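Local coordinates for protein phosphatidylserine synthase (Haemophilus influenzae, PDB 3HSI) that is a member of the phospholipase D superfamily, built with PLD-type domains and found in the model as an assembly of two chains, at residues C[258-261]-C[262-265]; C[383-386]-C[387-391]. All blocks are in the same frame, centred on the assembly; numbering follows the deposited sequence.

Contact 1 of 2, residues C[258-261]-C[262-265]; sequences ELNQ and VIED
L259 and I263, one turn apart on the alpha-helix 258-268 of this phospholipase D-like protein, cross at a slant rather than lying parallel: CD1 of I263 comes 3.8 Å from CG of L259 and 4.0 Å from its CD1. CB of L259 starts out away from the following turn, yet the branched end comes back to I263, CG being anti to the backbone N (chi1 -178°). In I263 the ethyl arm lies anti to the carbonyl carbon, and CG1 passes 3.3 Å from O of L259, so the arm runs over the carbonyl before meeting the leucine. N260 lies beside I263 and points the same way, its OD1 4.0 Å from CD1 of I263, a van der Waals approach to a methyl; ND2 of N260 makes a weak hydrogen bond to O of A386. V262 sets CG2 next to the carbonyl of E258, and both it and L259 rest on L249 of strand 245-252, which places this side of the helix against the sheet. Four successive i to i+4 bonds carry the backbone; the V262 N to E258 O bond, at 2.8 Å, arrives close to the carbonyl direction, whereas the donors of E264 and D265 are tilted 23° from the planes of the carbonyls they meet. E264 stretches its extended chain over N260, CG 3.1 Å from O of N260, and spends its carboxylate elsewhere: OE1 in a salt bridge to R216 of the second subunit, OE2 on W387. D265 gives OD2 to N15, while a water donates to both its other oxygen and the carbonyl one turn back, at 2.7 Å from OD1 of D265 and 3.2 Å from O of Q261.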
ATOM      1  N   GLU C 258      -9.250   8.117  13.617  1.00 24.14           N
ATOM      2  CA  GLU C 258      -9.668   8.209  15.007  1.00 24.86           C
ATOM      3  C   GLU C 258      -9.596   6.880  15.780  1.00 24.37           C
ATOM      4  O   GLU C 258      -9.094   6.842  16.902  1.00 25.02           O
ATOM      5  CB  GLU C 258     -11.079   8.806  15.151  1.00 25.97           C
ATOM      6  CG  GLU C 258     -11.412   8.996  16.642  1.00 29.30           C
ATOM      7  CD  GLU C 258     -12.590   9.908  16.910  1.00 36.34           C
ATOM      8  OE1 GLU C 258     -13.697   9.629  16.379  1.00 39.54           O
ATOM      9  OE2 GLU C 258     -12.408  10.882  17.688  1.00 37.11           O
ATOM     10  N   LEU C 259     -10.099   5.808  15.177  1.00 23.48           N
ATOM     11  CA  LEU C 259     -10.051   4.500  15.792  1.00 22.65           C
ATOM     12  C   LEU C 259      -8.635   4.107  16.179  1.00 22.44           C
ATOM     13  O   LEU C 259      -8.387   3.748  17.321  1.00 21.61           O
ATOM     14  CB  LEU C 259     -10.672   3.439  14.880  1.00 22.22           C
ATOM     15  CG  LEU C 259     -10.700   2.021  15.476  1.00 23.69           C
ATOM     16  CD1 LEU C 259     -11.475   1.919  16.815  1.00 23.75           C
ATOM     17  CD2 LEU C 259     -11.237   1.022  14.445  1.00 25.52           C
ATOM     18  N   ASN C 260      -7.706   4.203  15.230  1.00 21.61           N
ATOM     19  CA  ASN C 260      -6.327   3.901  15.553  1.00 22.21           C
ATOM     20  C   ASN C 260      -5.674   4.817  16.567  1.00 21.89           C
ATOM     21  O   ASN C 260      -4.923   4.347  17.402  1.00 21.71           O
ATOM     22  CB  ASN C 260      -5.508   3.749  14.279  1.00 22.51           C
ATOM     23  CG  ASN C 260      -6.023   2.589  13.450  1.00 23.68           C
ATOM     24  OD1 ASN C 260      -6.734   1.726  13.964  1.00 28.15           O
ATOM     25  ND2 ASN C 260      -5.699   2.568  12.196  1.00 22.65           N
ATOM     26  N   GLN C 261      -5.979   6.106  16.504  1.00 21.85           N
ATOM     27  CA  GLN C 261      -5.525   7.048  17.531  1.00 23.15           C
ATOM     28  C   GLN C 261      -6.048   6.632  18.906  1.00 21.85           C
ATOM     29  O   GLN C 261      -5.293   6.632  19.868  1.00 22.60           O
ATOM     30  CB  GLN C 261      -5.958   8.490  17.195  1.00 23.24           C
ATOM     31  CG  GLN C 261      -4.954   9.253  16.349  1.00 30.08           C
ATOM     32  CD  GLN C 261      -5.589  10.394  15.516  1.00 36.80           C
ATOM     33  OE1 GLN C 261      -6.670  10.904  15.845  1.00 40.42           O
ATOM     34  NE2 GLN C 261      -4.919  10.773  14.422  1.00 36.62           N
ATOM     35  N   VAL C 262      -7.328   6.257  18.994  1.00 21.22           N
ATOM     36  CA  VAL C 262      -7.882   5.756  20.252  1.00 20.60           C
ATOM     37  C   VAL C 262      -7.204   4.478  20.768  1.00 20.96           C
ATOM     38  O   VAL C 262      -6.824   4.383  21.930  1.00 20.75           O
ATOM     39  CB  VAL C 262      -9.434   5.598  20.181  1.00 20.91           C
ATOM     40  CG1 VAL C 262      -9.947   4.757  21.345  1.00 18.57           C
ATOM     41  CG2 VAL C 262     -10.097   6.987  20.188  1.00 20.80           C
ATOM     42  N   ILE C 263      -7.017   3.492  19.912  1.00 21.34           N
ATOM     43  CA  ILE C 263      -6.270   2.299  20.326  1.00 21.85           C
ATOM     44  C   ILE C 263      -4.841   2.622  20.847  1.00 22.12           C
ATOM     45  O   ILE C 263      -4.431   2.173  21.949  1.00 20.47           O
ATOM     46  CB  ILE C 263      -6.272   1.242  19.179  1.00 22.39           C
ATOM     47  CG1 ILE C 263      -7.734   0.862  18.861  1.00 21.40           C
ATOM     48  CG2 ILE C 263      -5.389   0.030  19.542  1.00 23.44           C
ATOM     49  CD1 ILE C 263      -7.979   0.175  17.465  1.00 19.05           C
ATOM     50  N   GLU C 264      -4.096   3.419  20.081  1.00 21.92           N
ATOM     51  CA  GLU C 264      -2.750   3.809  20.495  1.00 22.93           C
ATOM     52  C   GLU C 264      -2.811   4.489  21.857  1.00 23.12           C
ATOM     53  O   GLU C 264      -2.002   4.206  22.729  1.00 23.61           O
ATOM     54  CB  GLU C 264      -2.080   4.730  19.452  1.00 22.72           C
ATOM     55  CG  GLU C 264      -1.924   4.041  18.079  1.00 26.64           C
ATOM     56  CD  GLU C 264      -1.312   4.928  16.997  1.00 31.09           C
ATOM     57  OE1 GLU C 264      -0.752   5.980  17.351  1.00 33.57           O
ATOM     58  OE2 GLU C 264      -1.382   4.571  15.787  1.00 32.76           O
ATOM     59  N   ASP C 265      -3.788   5.363  22.044  1.00 23.13           N
ATOM     60  CA  ASP C 265      -3.925   6.066  23.308  1.00 24.30           C
ATOM     61  C   ASP C 265      -4.401   5.168  24.465  1.00 23.06           C
ATOM     62  O   ASP C 265      -4.032   5.394  25.615  1.00 22.79           O
ATOM     63  CB  ASP C 265      -4.834   7.304  23.150  1.00 25.02           C
ATOM     64  CG  ASP C 265      -4.180   8.408  22.286  1.00 31.08           C
ATOM     65  OD1 ASP C 265      -2.930   8.362  22.071  1.00 37.13           O
ATOM     66  OD2 ASP C 265      -4.896   9.324  21.819  1.00 32.54           O
TER
HETATM   67  O   HOH W   1      -2.798   8.534  19.344  1.00 39.30           O

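Contact 2 of 2, residues C[383-386]-C[387-391]; sequences NPRA and WRLDA
The guanidinium of R385 has CD1 of L389 over one face, 3.5 Å above the plane and displaced toward the rim, and the carboxylate of D390 at its edge, within the loop that joins strands 374-378 and 391-398 of the PLD-like domain. The two flat groups are turned 34° from coplanar. Even so the salt bridge is bidentate and side-on: NE of R385 reaches OD2 of D390 at 3.1 Å and NH2 of R385 reaches OD1 of D390 at 2.9 Å, both oxygens being met on their syn sides. A bend at chi3 (74°) turns the arginine head back to the aspartate, and two nitrogens on two oxygens should restrain rotation of both groups. The remaining nitrogen, NH1, binds the carbonyls of V137 and I457, so the head also ties the loop to other parts of the chain. D390 OD1 has a second donor in V140 N.

N383 opens the turn with an Asx motif, its OD1 accepting from N of A386 at 3.0 Å with the donor 38° out of the amide plane. The W387 indole is approached obliquely by the N383 carbonyl, O of N383 lying 3.7 Å from CE3 of W387, and by the carbonyl carbon of A386, while the A386 methyl touches CE3. Helical backbone angles at 384-386 do not continue into regular helical bonding; instead the carbonyl of R385 gathers three amides, those of R388, L389 and D390, of which L389 is nearest at 2.7 Å from N to O of R385. A water bridges the turn, donating to O of A386 and, at 2.8 Å, to O of D390.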
ATOM      1  N   ASN C 383      -3.474  -5.296  13.213  1.00 24.77           N
ATOM      2  CA  ASN C 383      -2.364  -5.604  12.297  1.00 24.30           C
ATOM      3  C   ASN C 383      -2.037  -4.412  11.384  1.00 23.87           C
ATOM      4  O   ASN C 383      -2.832  -3.490  11.295  1.00 24.18           O
ATOM      5  CB  ASN C 383      -2.682  -6.883  11.500  1.00 24.15           C
ATOM      6  CG  ASN C 383      -3.913  -6.762  10.607  1.00 26.86           C
ATOM      7  OD1 ASN C 383      -4.614  -5.735  10.552  1.00 31.77           O
ATOM      8  ND2 ASN C 383      -4.185  -7.826   9.893  1.00 29.42           N
ATOM      9  N   PRO C 384      -0.876  -4.420  10.692  1.00 23.49           N
ATOM     10  CA  PRO C 384      -0.596  -3.292   9.791  1.00 23.38           C
ATOM     11  C   PRO C 384      -1.649  -2.983   8.698  1.00 24.06           C
ATOM     12  O   PRO C 384      -1.784  -1.812   8.352  1.00 23.05           O
ATOM     13  CB  PRO C 384       0.730  -3.685   9.140  1.00 23.25           C
ATOM     14  CG  PRO C 384       1.379  -4.577  10.246  1.00 23.04           C
ATOM     15  CD  PRO C 384       0.234  -5.388  10.710  1.00 22.40           C
ATOM     16  N   ARG C 385      -2.346  -3.992   8.156  1.00 24.42           N
ATOM     17  CA  ARG C 385      -3.488  -3.781   7.207  1.00 25.76           C
ATOM     18  C   ARG C 385      -4.533  -2.847   7.798  1.00 25.62           C
ATOM     19  O   ARG C 385      -5.014  -1.913   7.137  1.00 25.48           O
ATOM     20  CB  ARG C 385      -4.267  -5.091   6.963  1.00 25.74           C
ATOM     21  CG  ARG C 385      -3.726  -6.027   5.932  1.00 28.54           C
ATOM     22  CD  ARG C 385      -4.858  -6.920   5.423  1.00 27.80           C
ATOM     23  NE  ARG C 385      -5.751  -6.171   4.534  1.00 27.01           N
ATOM     24  CZ  ARG C 385      -5.479  -5.883   3.267  1.00 28.40           C
ATOM     25  NH1 ARG C 385      -4.328  -6.271   2.731  1.00 28.23           N
ATOM     26  NH2 ARG C 385      -6.342  -5.187   2.531  1.00 28.29           N
ATOM     27  N   ALA C 386      -4.942  -3.173   9.027  1.00 26.51           N
ATOM     28  CA  ALA C 386      -5.900  -2.361   9.787  1.00 26.87           C
ATOM     29  C   ALA C 386      -5.379  -0.928   9.988  1.00 27.20           C
ATOM     30  O   ALA C 386      -6.148   0.029   9.966  1.00 27.58           O
ATOM     31  CB  ALA C 386      -6.211  -3.021  11.112  1.00 26.99           C
ATOM     32  N   TRP C 387      -4.070  -0.764  10.121  1.00 27.23           N
ATOM     33  CA  TRP C 387      -3.517   0.585  10.326  1.00 27.38           C
ATOM     34  C   TRP C 387      -3.389   1.450   9.075  1.00 27.97           C
ATOM     35  O   TRP C 387      -3.052   2.649   9.152  1.00 28.95           O
ATOM     36  CB  TRP C 387      -2.159   0.511  11.042  1.00 26.77           C
ATOM     37  CG  TRP C 387      -2.252   0.977  12.469  1.00 26.70           C
ATOM     38  CD1 TRP C 387      -1.641   2.074  13.020  1.00 24.25           C
ATOM     39  CD2 TRP C 387      -3.023   0.374  13.518  1.00 23.77           C
ATOM     40  NE1 TRP C 387      -1.987   2.187  14.349  1.00 25.13           N
ATOM     41  CE2 TRP C 387      -2.837   1.156  14.675  1.00 24.89           C
ATOM     42  CE3 TRP C 387      -3.879  -0.739  13.581  1.00 25.24           C
ATOM     43  CZ2 TRP C 387      -3.467   0.852  15.892  1.00 25.05           C
ATOM     44  CZ3 TRP C 387      -4.509  -1.034  14.784  1.00 23.90           C
ATOM     45  CH2 TRP C 387      -4.291  -0.252  15.921  1.00 23.99           C
ATOM     46  N   ARG C 388      -3.634   0.879   7.907  1.00 27.17           N
ATOM     47  CA  ARG C 388      -3.330   1.636   6.722  1.00 26.18           C
ATOM     48  C   ARG C 388      -4.321   1.398   5.624  1.00 24.67           C
ATOM     49  O   ARG C 388      -4.681   2.327   4.906  1.00 24.25           O
ATOM     50  CB  ARG C 388      -1.909   1.269   6.253  1.00 26.89           C
ATOM     51  CG  ARG C 388      -1.388   2.075   5.134  1.00 29.27           C
ATOM     52  CD  ARG C 388      -0.051   1.481   4.639  1.00 37.99           C
ATOM     53  NE  ARG C 388       1.114   1.818   5.469  1.00 42.66           N
ATOM     54  CZ  ARG C 388       1.561   1.103   6.509  1.00 47.84           C
ATOM     55  NH1 ARG C 388       0.932  -0.004   6.909  1.00 50.92           N
ATOM     56  NH2 ARG C 388       2.642   1.501   7.176  1.00 48.97           N
ATOM     57  N   LEU C 389      -4.745   0.150   5.468  1.00 23.44           N
ATOM     58  CA  LEU C 389      -5.516  -0.224   4.288  1.00 22.64           C
ATOM     59  C   LEU C 389      -7.029  -0.345   4.525  1.00 22.01           C
ATOM     60  O   LEU C 389      -7.811   0.138   3.709  1.00 21.41           O
ATOM     61  CB  LEU C 389      -4.966  -1.504   3.663  1.00 22.45           C
ATOM     62  CG  LEU C 389      -3.454  -1.510   3.388  1.00 22.35           C
ATOM     63  CD1 LEU C 389      -2.970  -2.895   2.968  1.00 22.37           C
ATOM     64  CD2 LEU C 389      -3.100  -0.460   2.329  1.00 21.35           C
ATOM     65  N   ASP C 390      -7.444  -0.957   5.630  1.00 21.94           N
ATOM     66  CA  ASP C 390      -8.875  -1.377   5.753  1.00 21.75           C
ATOM     67  C   ASP C 390      -9.790  -0.374   6.456  1.00 21.74           C
ATOM     68  O   ASP C 390      -9.327   0.484   7.215  1.00 20.99           O
ATOM     69  CB  ASP C 390      -8.998  -2.747   6.420  1.00 22.04           C
ATOM     70  CG  ASP C 390      -8.227  -3.855   5.684  1.00 22.82           C
ATOM     71  OD1 ASP C 390      -8.015  -3.774   4.460  1.00 26.69           O
ATOM     72  OD2 ASP C 390      -7.845  -4.846   6.331  1.00 26.68           O
ATOM     73  N   ALA C 391     -11.094  -0.469   6.195  1.00 21.69           N
ATOM     74  CA  ALA C 391     -12.030   0.412   6.867  1.00 22.24           C
ATOM     75  C   ALA C 391     -12.542  -0.305   8.104  1.00 22.75           C
ATOM     76  O   ALA C 391     -13.018  -1.438   8.029  1.00 22.52           O
ATOM     77  CB  ALA C 391     -13.155   0.856   5.932  1.00 22.04           C
TER
HETATM   78  O   HOH W   2      -6.800   1.685   7.636  1.00 21.96           O

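Contact 1 comes first along the chain, on helix 258-268, and contact 2 follows more than a hundred residues later, in the loop between strands 374-378 and 391-398; their centres are about 13 Å apart. They meet directly: OE2 of E264 lies 2.8 Å from NE1 of W387, a probable hydrogen bond, and CG2 of I263 packs 3.8 Å from CH2 of W387. Strand 391-398, entered at the end of contact 2, pairs antiparallel with 245-252 in one mixed sheet; contact 1 lies on a helix packed against it, contact 2 in a loop joining two of its strands. Each also reaches the second subunit, through E264 in contact 1 and through W387 and R388 in contact 2, placing the pair beside the subunit interface.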